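Local structure of hypothetical protein Atu0240 (Agrobacterium tumefaciens str. C58, 2GAX) at residues I9-L14 / K111-M115; N21-L26 / T82-I86. The protein is of unknown function, a member of the DUF2000 family that is grouped with the peptidyl-tRNA hydrolase 2 clan, so its fold probably resembles that of those enzymes. All coordinates share one frame; numbering follows the deposited sequence.

Contact 1 of 2, residues I9-L14 / K111-M115; sequences ILRDDL and KVVGM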
ATOM      1  N   ILE A   9      -3.808   2.022   2.576  1.00 29.33           N
ATOM      2  CA  ILE A   9      -4.291   3.198   3.316  1.00 29.86           C
ATOM      3  C   ILE A   9      -3.660   4.491   2.786  1.00 30.14           C
ATOM      4  O   ILE A   9      -2.438   4.680   2.832  1.00 29.65           O
ATOM      5  CB  ILE A   9      -4.064   3.116   4.868  1.00 30.09           C
ATOM      6  CG1 ILE A   9      -4.414   1.747   5.440  1.00 30.10           C
ATOM      7  CG2 ILE A   9      -4.877   4.193   5.605  1.00 29.64           C
ATOM      8  CD1 ILE A   9      -3.225   0.783   5.582  1.00 31.41           C
ATOM      9  N   LEU A  10      -4.516   5.393   2.310  1.00 30.35           N
ATOM     10  CA  LEU A  10      -4.086   6.640   1.694  1.00 30.30           C
ATOM     11  C   LEU A  10      -4.378   7.835   2.585  1.00 30.90           C
ATOM     12  O   LEU A  10      -5.292   7.798   3.403  1.00 31.51           O
ATOM     13  CB  LEU A  10      -4.801   6.814   0.348  1.00 30.77           C
ATOM     14  CG  LEU A  10      -4.558   5.657  -0.633  1.00 30.05           C
ATOM     15  CD1 LEU A  10      -5.497   5.747  -1.820  1.00 29.03           C
ATOM     16  CD2 LEU A  10      -3.083   5.592  -1.087  1.00 30.13           C
ATOM     17  N   ARG A  11      -3.591   8.891   2.447  1.00 31.04           N
ATOM     18  CA  ARG A  11      -3.891  10.122   3.179  1.00 31.59           C
ATOM     19  C   ARG A  11      -5.068  10.788   2.461  1.00 32.29           C
ATOM     20  O   ARG A  11      -5.012  10.980   1.249  1.00 32.36           O
ATOM     21  CB  ARG A  11      -2.667  11.042   3.249  1.00 31.04           C
ATOM     22  CG  ARG A  11      -2.757  12.055   4.403  1.00 31.21           C
ATOM     23  CD  ARG A  11      -1.519  12.920   4.482  1.00 32.46           C
ATOM     24  NE  ARG A  11      -1.426  13.875   3.375  1.00 31.01           N
ATOM     25  CZ  ARG A  11      -0.322  14.555   3.073  1.00 31.84           C
ATOM     26  NH1 ARG A  11       0.785  14.383   3.779  1.00 32.72           N
ATOM     27  NH2 ARG A  11      -0.309  15.401   2.055  1.00 32.47           N
ATOM     28  N   ASP A  12      -6.134  11.133   3.190  1.00 33.65           N
ATOM     29  CA  ASP A  12      -7.396  11.488   2.515  1.00 35.36           C
ATOM     30  C   ASP A  12      -7.327  12.778   1.706  1.00 35.26           C
ATOM     31  O   ASP A  12      -8.090  12.954   0.756  1.00 35.99           O
ATOM     32  CB  ASP A  12      -8.595  11.506   3.472  1.00 36.35           C
ATOM     33  CG  ASP A  12      -9.938  11.349   2.738  1.00 39.80           C
ATOM     34  OD1 ASP A  12      -9.975  10.798   1.597  1.00 40.86           O
ATOM     35  OD2 ASP A  12     -10.971  11.777   3.313  1.00 43.82           O
ATOM     36  N   ASP A  13      -6.400  13.664   2.052  1.00 35.59           N
ATOM     37  CA  ASP A  13      -6.339  14.975   1.384  1.00 35.85           C
ATOM     38  C   ASP A  13      -5.628  15.005   0.025  1.00 35.38           C
ATOM     39  O   ASP A  13      -5.551  16.055  -0.617  1.00 35.88           O
ATOM     40  CB  ASP A  13      -5.798  16.044   2.339  1.00 36.31           C
ATOM     41  CG  ASP A  13      -4.350  15.816   2.722  1.00 38.09           C
ATOM     42  OD1 ASP A  13      -3.814  14.725   2.456  1.00 39.17           O
ATOM     43  OD2 ASP A  13      -3.748  16.738   3.309  1.00 40.02           O
ATOM     44  N   LEU A  14      -5.130  13.856  -0.426  1.00 34.07           N
ATOM     45  CA  LEU A  14      -4.457  13.766  -1.732  1.00 32.89           C
ATOM     46  C   LEU A  14      -5.439  14.003  -2.880  1.00 31.93           C
ATOM     47  O   LEU A  14      -6.606  13.617  -2.789  1.00 32.37           O
ATOM     48  CB  LEU A  14      -3.840  12.383  -1.914  1.00 32.50           C
ATOM     49  CG  LEU A  14      -2.712  11.888  -1.008  1.00 33.30           C
ATOM     50  CD1 LEU A  14      -2.376  10.452  -1.383  1.00 31.67           C
ATOM     51  CD2 LEU A  14      -1.454  12.748  -1.104  1.00 34.30           C
ATOM     52  N   LYS A 111       6.001  12.314   6.584  1.00 32.57           N
ATOM     53  CA  LYS A 111       4.654  12.667   6.139  1.00 31.63           C
ATOM     54  C   LYS A 111       4.190  11.561   5.200  1.00 30.39           C
ATOM     55  O   LYS A 111       4.298  11.682   3.993  1.00 29.65           O
ATOM     56  CB  LYS A 111       4.627  14.029   5.442  1.00 32.23           C
ATOM     57  CG  LYS A 111       4.992  15.189   6.343  1.00 34.70           C
ATOM     58  CD  LYS A 111       5.359  16.432   5.525  1.00 39.29           C
ATOM     59  CE  LYS A 111       5.200  17.702   6.354  1.00 41.14           C
ATOM     60  NZ  LYS A 111       6.286  18.692   6.068  1.00 43.83           N
ATOM     61  N   VAL A 112       3.737  10.451   5.778  1.00 29.07           N
ATOM     62  CA  VAL A 112       3.255   9.332   4.982  1.00 28.37           C
ATOM     63  C   VAL A 112       1.999   9.738   4.237  1.00 28.09           C
ATOM     64  O   VAL A 112       1.073  10.309   4.823  1.00 27.25           O
ATOM     65  CB  VAL A 112       2.962   8.083   5.821  1.00 28.41           C
ATOM     66  CG1 VAL A 112       2.497   6.937   4.924  1.00 27.18           C
ATOM     67  CG2 VAL A 112       4.216   7.656   6.580  1.00 29.75           C
ATOM     68  N   VAL A 113       1.993   9.459   2.937  1.00 27.77           N
ATOM     69  CA  VAL A 113       0.806   9.679   2.116  1.00 27.59           C
ATOM     70  C   VAL A 113       0.105   8.370   1.733  1.00 27.08           C
ATOM     71  O   VAL A 113      -1.040   8.375   1.291  1.00 27.26           O
ATOM     72  CB  VAL A 113       1.110  10.571   0.893  1.00 27.43           C
ATOM     73  CG1 VAL A 113       1.634  11.935   1.371  1.00 28.07           C
ATOM     74  CG2 VAL A 113       2.133   9.908  -0.047  1.00 26.93           C
ATOM     75  N   GLY A 114       0.782   7.244   1.928  1.00 27.33           N
ATOM     76  CA  GLY A 114       0.159   5.947   1.674  1.00 26.34           C
ATOM     77  C   GLY A 114       0.979   4.814   2.242  1.00 26.75           C
ATOM     78  O   GLY A 114       2.191   4.930   2.374  1.00 25.64           O
HETATM   79  N   MSE A 115       0.293   3.728   2.578  1.00 27.50           N
HETATM   80  CA  MSE A 115       0.917   2.489   3.026  1.00 30.52           C
HETATM   81  C   MSE A 115       0.064   1.323   2.563  1.00 28.40           C
HETATM   82  O   MSE A 115      -1.163   1.433   2.481  1.00 28.18           O
HETATM   83  CB  MSE A 115       1.039   2.454   4.547  1.00 29.78           C
HETATM   84  CG  MSE A 115       1.815   1.254   5.089  1.00 33.57           C
HETATM   85 SE   MSE A 115       1.863   1.240   7.070  1.00 42.83          SE
HETATM   86  CE  MSE A 115       0.432  -0.041   7.423  1.00 39.53           C
TER
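With CG set opposite the backbone N (chi1 -159°) and a bend at chi3 (71°), R11 swings its guanidinium over V113, whose CG1 lies beside its own backbone N and meets one face of the group, 3.5 Å from R11 NH1 and offset toward the rim. Two acids hold the guanidinium there. R11 NE gives a hydrogen bond of 2.7 Å to the syn lone pair of D13 OD1, a salt bridge within the turn, and NH1 forms a salt bridge with E87 beyond the two segments. L14, brought back by the type I turn R11-L14, crosses V113 at about a right angle, its CD2 3.9 Å from V113 CB. The two backbones pair through three hydrogen bonds. I9 N meets M115 O at 2.7 Å, almost straight, and M115 N returns to I9 O at 2.9 Å. R11 N reaches V113 O at 2.8 Å from above the carbonyl plane, while G114 CA sits 3.1 Å from I9 O in a CA-H...O contact. On the face bearing I9 and M115, the two side chains run side by side toward helix 65-77. This is antiparallel pairing of strands 4-11 and 112-120 inside a mixed sheet, with a classic beta bulge at V113-G114 opposite Y85.

Contact 2 of 2, residues N21-L26 / T82-I86; sequences NVTAFL and TSLYI
S83 OG donates a hydrogen bond of 2.9 Å to L26 O, lying in the carbonyl plane on a lone pair, and so ties a strand hydroxyl to the helix backbone. Beside this bond the L26 side chain leans onto the strand: CD2 comes within 3.6 Å of S83 CB and also rests against the S83-L84 peptide. One turn earlier, V22 and Y85 form the apolar heart of the contact. V22 CG2 stands 3.7 Å from the centroid of the Y85 ring, only 5° off its normal, a CH-pi contact squarely over one face; the other methyl, CG1, packs on Y85 CB. Y85 can reach across because its CG lies opposite the backbone N (chi1 -160°), which sends the phenol away from the strand and alongside the helix. F25 CB touches the Y85 ring at its edge, in plane, 3.9 Å from Y85 CE1. The edge of Y85 is also directed at the face of F25 in an offset edge-to-face pair, with planes at 68°. Farther out, N21 OD1 lies 3.0 Å from Y85 OH, the amide plane nearly perpendicular to the ring. F90, from a loop, meets both Y85 and V22. The whole is helix-on-sheet packing of an alpha/beta fold: segment 21-26 runs roughly antiparallel to strand 83-86, and its helix packs against this outermost strand and, through V22 on L10 and L26 on V8, strand 4-11.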
ATOM      1  N   ASN A  21      -1.683   7.217  -8.329  1.00 25.66           N
ATOM      2  CA  ASN A  21      -0.215   7.078  -8.378  1.00 26.44           C
ATOM      3  C   ASN A  21       0.338   6.304  -7.163  1.00 25.82           C
ATOM      4  O   ASN A  21       1.059   5.313  -7.340  1.00 25.92           O
ATOM      5  CB  ASN A  21       0.437   8.466  -8.515  1.00 27.46           C
ATOM      6  CG  ASN A  21       1.958   8.419  -8.542  1.00 29.78           C
ATOM      7  OD1 ASN A  21       2.611   8.174  -7.519  1.00 34.32           O
ATOM      8  ND2 ASN A  21       2.533   8.713  -9.696  1.00 34.53           N
ATOM      9  N   VAL A  22       0.006   6.755  -5.945  1.00 24.93           N
ATOM     10  CA  VAL A  22       0.492   6.113  -4.701  1.00 24.71           C
ATOM     11  C   VAL A  22       0.041   4.640  -4.610  1.00 24.51           C
ATOM     12  O   VAL A  22       0.827   3.762  -4.211  1.00 24.76           O
ATOM     13  CB  VAL A  22       0.062   6.898  -3.426  1.00 24.85           C
ATOM     14  CG1 VAL A  22       0.422   6.112  -2.166  1.00 23.64           C
ATOM     15  CG2 VAL A  22       0.761   8.277  -3.383  1.00 25.32           C
ATOM     16  N   THR A  23      -1.205   4.376  -4.998  1.00 24.06           N
ATOM     17  CA  THR A  23      -1.780   3.014  -4.928  1.00 24.52           C
ATOM     18  C   THR A  23      -1.004   2.090  -5.860  1.00 24.98           C
ATOM     19  O   THR A  23      -0.656   0.962  -5.483  1.00 25.50           O
ATOM     20  CB  THR A  23      -3.281   2.994  -5.269  1.00 24.47           C
ATOM     21  OG1 THR A  23      -3.997   3.723  -4.259  1.00 24.86           O
ATOM     22  CG2 THR A  23      -3.846   1.541  -5.350  1.00 25.20           C
ATOM     23  N   ALA A  24      -0.703   2.600  -7.050  1.00 24.14           N
ATOM     24  CA  ALA A  24       0.016   1.828  -8.055  1.00 24.34           C
ATOM     25  C   ALA A  24       1.391   1.429  -7.517  1.00 24.89           C
ATOM     26  O   ALA A  24       1.766   0.246  -7.566  1.00 24.95           O
ATOM     27  CB  ALA A  24       0.140   2.627  -9.325  1.00 24.64           C
ATOM     28  N   PHE A  25       2.126   2.407  -6.980  1.00 24.06           N
ATOM     29  CA  PHE A  25       3.446   2.131  -6.422  1.00 24.80           C
ATOM     30  C   PHE A  25       3.412   1.221  -5.207  1.00 24.33           C
ATOM     31  O   PHE A  25       4.175   0.258  -5.120  1.00 23.35           O
ATOM     32  CB  PHE A  25       4.168   3.428  -6.109  1.00 25.33           C
ATOM     33  CG  PHE A  25       4.772   4.063  -7.316  1.00 25.66           C
ATOM     34  CD1 PHE A  25       6.020   3.651  -7.773  1.00 28.88           C
ATOM     35  CD2 PHE A  25       4.093   5.048  -8.016  1.00 25.78           C
ATOM     36  CE1 PHE A  25       6.590   4.229  -8.914  1.00 27.98           C
ATOM     37  CE2 PHE A  25       4.663   5.640  -9.154  1.00 28.39           C
ATOM     38  CZ  PHE A  25       5.907   5.235  -9.593  1.00 26.78           C
ATOM     39  N   LEU A  26       2.500   1.492  -4.283  1.00 24.36           N
ATOM     40  CA  LEU A  26       2.378   0.615  -3.113  1.00 24.75           C
ATOM     41  C   LEU A  26       2.131  -0.860  -3.484  1.00 24.59           C
ATOM     42  O   LEU A  26       2.719  -1.771  -2.887  1.00 24.46           O
ATOM     43  CB  LEU A  26       1.276   1.114  -2.180  1.00 24.90           C
ATOM     44  CG  LEU A  26       1.516   2.473  -1.494  1.00 24.64           C
ATOM     45  CD1 LEU A  26       0.236   2.914  -0.826  1.00 24.11           C
ATOM     46  CD2 LEU A  26       2.675   2.428  -0.480  1.00 24.95           C
ATOM     47  N   THR A  82       6.127  -3.318   5.151  1.00 28.03           N
ATOM     48  CA  THR A  82       5.047  -2.675   4.393  1.00 27.66           C
ATOM     49  C   THR A  82       5.585  -1.977   3.151  1.00 26.28           C
ATOM     50  O   THR A  82       6.780  -1.744   3.052  1.00 26.78           O
ATOM     51  CB  THR A  82       4.315  -1.612   5.254  1.00 27.65           C
ATOM     52  OG1 THR A  82       5.255  -0.640   5.747  1.00 28.31           O
ATOM     53  CG2 THR A  82       3.578  -2.257   6.414  1.00 29.05           C
ATOM     54  N   SER A  83       4.713  -1.672   2.198  1.00 26.43           N
ATOM     55  CA  SER A  83       5.039  -0.640   1.199  1.00 26.06           C
ATOM     56  C   SER A  83       4.699   0.722   1.792  1.00 26.01           C
ATOM     57  O   SER A  83       3.691   0.861   2.470  1.00 25.85           O
ATOM     58  CB  SER A  83       4.230  -0.844  -0.081  1.00 26.24           C
ATOM     59  OG  SER A  83       4.395  -2.163  -0.561  1.00 27.60           O
ATOM     60  N   LEU A  84       5.526   1.728   1.520  1.00 26.30           N
ATOM     61  CA  LEU A  84       5.356   3.056   2.109  1.00 26.11           C
ATOM     62  C   LEU A  84       5.737   4.142   1.116  1.00 26.49           C
ATOM     63  O   LEU A  84       6.690   3.987   0.344  1.00 25.07           O
ATOM     64  CB  LEU A  84       6.172   3.206   3.391  1.00 27.12           C
ATOM     65  CG  LEU A  84       5.646   4.229   4.413  1.00 26.64           C
ATOM     66  CD1 LEU A  84       4.401   3.755   5.125  1.00 30.37           C
ATOM     67  CD2 LEU A  84       6.726   4.627   5.403  1.00 28.00           C
ATOM     68  N   TYR A  85       4.978   5.232   1.153  1.00 26.47           N
ATOM     69  CA  TYR A  85       5.129   6.349   0.221  1.00 27.22           C
ATOM     70  C   TYR A  85       4.964   7.619   1.053  1.00 27.27           C
ATOM     71  O   TYR A  85       3.955   7.778   1.747  1.00 28.19           O
ATOM     72  CB  TYR A  85       4.024   6.252  -0.840  1.00 27.36           C
ATOM     73  CG  TYR A  85       4.252   6.990  -2.146  1.00 28.15           C
ATOM     74  CD1 TYR A  85       4.252   6.298  -3.366  1.00 28.21           C
ATOM     75  CD2 TYR A  85       4.452   8.379  -2.174  1.00 28.85           C
ATOM     76  CE1 TYR A  85       4.454   6.974  -4.584  1.00 28.37           C
ATOM     77  CE2 TYR A  85       4.640   9.054  -3.373  1.00 27.34           C
ATOM     78  CZ  TYR A  85       4.645   8.353  -4.562  1.00 28.23           C
ATOM     79  OH  TYR A  85       4.825   9.043  -5.743  1.00 31.14           O
ATOM     80  N   ILE A  86       5.971   8.491   1.022  1.00 27.19           N
ATOM     81  CA  ILE A  86       5.947   9.757   1.767  1.00 27.40           C
ATOM     82  C   ILE A  86       5.741  10.927   0.802  1.00 28.19           C
ATOM     83  O   ILE A  86       5.992  10.800  -0.389  1.00 27.81           O
ATOM     84  CB  ILE A  86       7.227  10.000   2.644  1.00 26.77           C
ATOM     85  CG1 ILE A  86       8.499  10.134   1.783  1.00 26.64           C
ATOM     86  CG2 ILE A  86       7.406   8.879   3.682  1.00 28.08           C
ATOM     87  CD1 ILE A  86       9.694  10.734   2.533  1.00 26.48           C
TER

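Contacts 1 and 2 are centred 9 Å apart and share a border along strand 112-120, whose neighbours in the sheet are 4-11 and 83-86. Across that border V113 N lies 2.8 Å from Y85 O and G114 O 3.1 Å from Y85 N, both probable hydrogen bonds, so the bulge of contact 1 pairs with the same tyrosine whose ring meets the helix in contact 2. L26 CD1 also packs 3.5 Å from M115 N. The helix of contact 2 follows strand 4-11 directly in the chain and reaches over strand 112-120 from strand 4-11 to strand 83-86: V22 touches both L10 and Y85. Along the chain, contact 2 is nested within the loop closed by contact 1.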